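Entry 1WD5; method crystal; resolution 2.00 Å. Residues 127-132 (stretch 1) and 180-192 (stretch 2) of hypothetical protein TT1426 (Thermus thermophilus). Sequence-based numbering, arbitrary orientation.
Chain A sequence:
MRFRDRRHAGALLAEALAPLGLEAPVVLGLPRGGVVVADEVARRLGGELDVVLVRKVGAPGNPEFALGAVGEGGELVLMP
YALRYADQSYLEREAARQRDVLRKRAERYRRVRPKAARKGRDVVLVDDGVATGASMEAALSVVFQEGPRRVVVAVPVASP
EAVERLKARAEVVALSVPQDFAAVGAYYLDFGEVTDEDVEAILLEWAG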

# COMPACT_ATOMS: atom_id res chain seq x y z
N ASP A 127 3.72 -2.09 -3.47
CA ASP A 127 3.98 -0.77 -4.07
C ASP A 127 5.22 -1.01 -4.93
O ASP A 127 5.92 -2.00 -4.72
CB ASP A 127 4.27 0.30 -3.02
CG ASP A 127 4.05 1.72 -3.56
OD1 ASP A 127 3.76 1.86 -4.77
OD2 ASP A 127 4.17 2.70 -2.79
N ASP A 128 5.49 -0.13 -5.89
CA ASP A 128 6.67 -0.33 -6.74
C ASP A 128 7.98 -0.03 -6.03
O ASP A 128 9.05 -0.34 -6.54
CB ASP A 128 6.58 0.48 -8.04
CG ASP A 128 6.28 1.96 -7.82
OD1 ASP A 128 6.55 2.47 -6.71
OD2 ASP A 128 5.79 2.61 -8.76
N GLY A 129 7.88 0.57 -4.84
CA GLY A 129 9.07 0.88 -4.06
C GLY A 129 8.71 1.58 -2.76
O GLY A 129 7.58 2.07 -2.61
N VAL A 130 9.64 1.63 -1.81
CA VAL A 130 9.38 2.29 -0.54
C VAL A 130 10.58 3.09 -0.05
O VAL A 130 11.55 2.54 0.47
CB VAL A 130 9.00 1.27 0.56
CG1 VAL A 130 8.57 2.00 1.81
CG2 VAL A 130 7.89 0.36 0.07
N ALA A 131 10.50 4.41 -0.20
CA ALA A 131 11.58 5.29 0.23
C ALA A 131 11.56 5.55 1.74
O ALA A 131 12.59 5.44 2.40
CB ALA A 131 11.50 6.61 -0.53
N THR A 132 10.38 5.88 2.27
CA THR A 132 10.26 6.16 3.70
C THR A 132 9.27 5.23 4.40
O THR A 132 9.40 4.97 5.59
CB THR A 132 9.80 7.60 3.95
OG1 THR A 132 8.43 7.73 3.56
CG2 THR A 132 10.65 8.58 3.15
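Stretch 2 (180-192) DFAAVGAYYLDFG

Neither stretch brings a long regular element to this contact. Residues 127-132 form an irregular segment: Asp127 and Gly129 are extended, Asp128 between them turns back at phi/psi -74/-10, Val130 is extended again, and Ala131 bends the chain near -80/-48. Stretch 2 is loop and turn around one short 3-10 segment, 184-186. Its turns are held by Ala186 N to Ala183 O and Tyr187 N to Val184 O, both 3.0 Å, and by a weak bond from Tyr188 N to Gly185 O at 3.4 Å. With no pair of regular axes, there is no crossing angle to assign, and the packing is best read as a compact loop laid on a bend. The backbones come nearest at Gly129 and Val184, whose CA atoms are 5.4 Å apart. The contacts run in reversed order, Phe181 on Val130 and Ala131, then Val184 at Gly129, then Tyr188 and Phe191 on Asp128, and the chains pass in broadly opposite directions.

The close approach depends on Gly129 having no side chain. A CB built there would point toward stretch 2 and lie 2.4 Å from Val184 CG1, a clash. Val184, with chi1 in t, fills this place from the start of the 3-10 segment and covers mainly backbone: its CG2 lies 3.8 Å from Gly129 C and 3.9 Å from Val130 N, and its CG1 is 3.8 Å from Asp128 O. The first rule is a glycine where the chains are nearest, with a branched apolar side chain spread over the main chain beside it.

The second rule is a single well-placed polar anchor. Tyr188, in rotamer m, points toward stretch 1 and donates from OH to Asp128 O at 2.6 Å, the one hydrogen bond across the contact. The carbonyl oxygen lies at the edge of the tyrosine ring, near its plane, where the hydroxyl can meet it. Because the acceptor belongs to the backbone, the bond ties Tyr188 to the main chain just before Gly129. Asp128 CB also comes within 3.5 Å of Tyr188 OH.

Phe181, with chi1 in t, supplies the apolar end. Its CE2 packs 3.6 Å from Ala131 CB and equally 3.6 Å from Ala131 CA, and its CZ is 4.2 Å from Val130 O. Ala131 presents its methyl sideways. Val130 instead points its side chain away and meets stretch 2 through its main chain.

Phe191 closes the Asp128 side: its CB direction is sideways, but the end of the ring comes nearer, bringing CE1 to 3.8 Å from Asp128 OD2. That oxygen is hydrogen-bonded elsewhere in the structure, so its polar need is met although a ring carbon lies against it.

Support within each stretch is local. Asp127 OD1 accepts from Asp128 N at 2.9 Å, and Tyr187 OH accepts from Ala182 N at 3.1 Å, tying together the ends of the 182-187 segment. The contact buries 301 Å², both sides summed.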

# COMPACT_ATOMS: atom_id res chain seq x y z
N ASP A 180 22.67 2.27 -0.17
CA ASP A 180 22.80 3.63 -0.69
C ASP A 180 21.56 4.02 -1.49
O ASP A 180 21.65 4.68 -2.53
CB ASP A 180 24.05 3.72 -1.58
CG ASP A 180 24.02 2.73 -2.73
OD1 ASP A 180 23.79 1.53 -2.49
OD2 ASP A 180 24.25 3.16 -3.88
N PHE A 181 20.40 3.63 -0.97
CA PHE A 181 19.12 3.92 -1.61
C PHE A 181 19.05 5.35 -2.12
O PHE A 181 19.24 6.30 -1.36
CB PHE A 181 17.97 3.69 -0.63
CG PHE A 181 16.61 3.86 -1.25
CD1 PHE A 181 16.01 2.81 -1.94
CD2 PHE A 181 15.93 5.07 -1.14
CE1 PHE A 181 14.75 2.97 -2.52
CE2 PHE A 181 14.67 5.24 -1.71
CZ PHE A 181 14.08 4.19 -2.40
N ALA A 182 18.76 5.51 -3.40
CA ALA A 182 18.64 6.82 -4.01
C ALA A 182 17.17 7.21 -4.02
O ALA A 182 16.68 7.88 -3.11
CB ALA A 182 19.19 6.79 -5.43
N ALA A 183 16.46 6.77 -5.05
CA ALA A 183 15.04 7.04 -5.20
C ALA A 183 14.43 5.82 -5.89
O ALA A 183 15.12 5.10 -6.61
CB ALA A 183 14.83 8.28 -6.06
N VAL A 184 13.14 5.58 -5.66
CA VAL A 184 12.49 4.43 -6.27
C VAL A 184 12.68 4.37 -7.77
O VAL A 184 13.05 3.33 -8.32
CB VAL A 184 10.98 4.42 -5.98
CG1 VAL A 184 10.32 3.27 -6.74
CG2 VAL A 184 10.73 4.27 -4.49
N GLY A 185 12.44 5.49 -8.44
CA GLY A 185 12.58 5.54 -9.89
C GLY A 185 13.97 5.21 -10.41
O GLY A 185 14.13 4.87 -11.58
N ALA A 186 14.98 5.32 -9.56
CA ALA A 186 16.34 5.03 -9.99
C ALA A 186 16.55 3.54 -10.26
O ALA A 186 17.50 3.16 -10.94
CB ALA A 186 17.34 5.52 -8.95
N TYR A 187 15.66 2.69 -9.76
CA TYR A 187 15.83 1.25 -9.96
C TYR A 187 14.98 0.64 -11.06
O TYR A 187 14.87 -0.58 -11.17
CB TYR A 187 15.59 0.52 -8.64
CG TYR A 187 16.48 1.05 -7.53
CD1 TYR A 187 16.03 2.08 -6.70
CD2 TYR A 187 17.78 0.59 -7.37
CE1 TYR A 187 16.87 2.64 -5.73
CE2 TYR A 187 18.63 1.15 -6.41
CZ TYR A 187 18.17 2.17 -5.60
OH TYR A 187 19.00 2.74 -4.66
N TYR A 188 14.40 1.50 -11.90
CA TYR A 188 13.57 1.05 -13.01
C TYR A 188 14.03 1.69 -14.33
O TYR A 188 14.22 2.91 -14.41
CB TYR A 188 12.10 1.43 -12.78
CG TYR A 188 11.38 0.62 -11.72
CD1 TYR A 188 11.41 0.99 -10.37
CD2 TYR A 188 10.64 -0.52 -12.07
CE1 TYR A 188 10.72 0.26 -9.40
CE2 TYR A 188 9.96 -1.26 -11.11
CZ TYR A 188 10.00 -0.87 -9.79
OH TYR A 188 9.31 -1.61 -8.84
N LEU A 189 14.22 0.87 -15.36
CA LEU A 189 14.64 1.41 -16.65
C LEU A 189 13.47 2.22 -17.19
O LEU A 189 13.65 3.32 -17.71
CB LEU A 189 15.00 0.28 -17.62
CG LEU A 189 15.39 0.73 -19.03
CD1 LEU A 189 16.65 1.60 -18.97
CD2 LEU A 189 15.63 -0.49 -19.91
N ASP A 190 12.28 1.66 -17.06
CA ASP A 190 11.06 2.31 -17.51
C ASP A 190 10.22 2.64 -16.28
O ASP A 190 9.60 1.76 -15.69
CB ASP A 190 10.27 1.38 -18.45
CG ASP A 190 8.87 1.90 -18.77
OD1 ASP A 190 8.50 3.01 -18.31
OD2 ASP A 190 8.13 1.19 -19.48
N PHE A 191 10.22 3.92 -15.90
CA PHE A 191 9.46 4.37 -14.74
C PHE A 191 8.39 5.35 -15.21
O PHE A 191 8.17 6.39 -14.59
CB PHE A 191 10.40 5.04 -13.73
CG PHE A 191 9.82 5.15 -12.34
CD1 PHE A 191 9.42 4.01 -11.65
CD2 PHE A 191 9.70 6.38 -11.71
CE1 PHE A 191 8.91 4.09 -10.35
CE2 PHE A 191 9.19 6.49 -10.42
CZ PHE A 191 8.79 5.34 -9.73
N GLY A 192 7.73 5.00 -16.31
CA GLY A 192 6.70 5.87 -16.85
C GLY A 192 5.51 6.12 -15.93
O GLY A 192 5.24 5.35 -15.01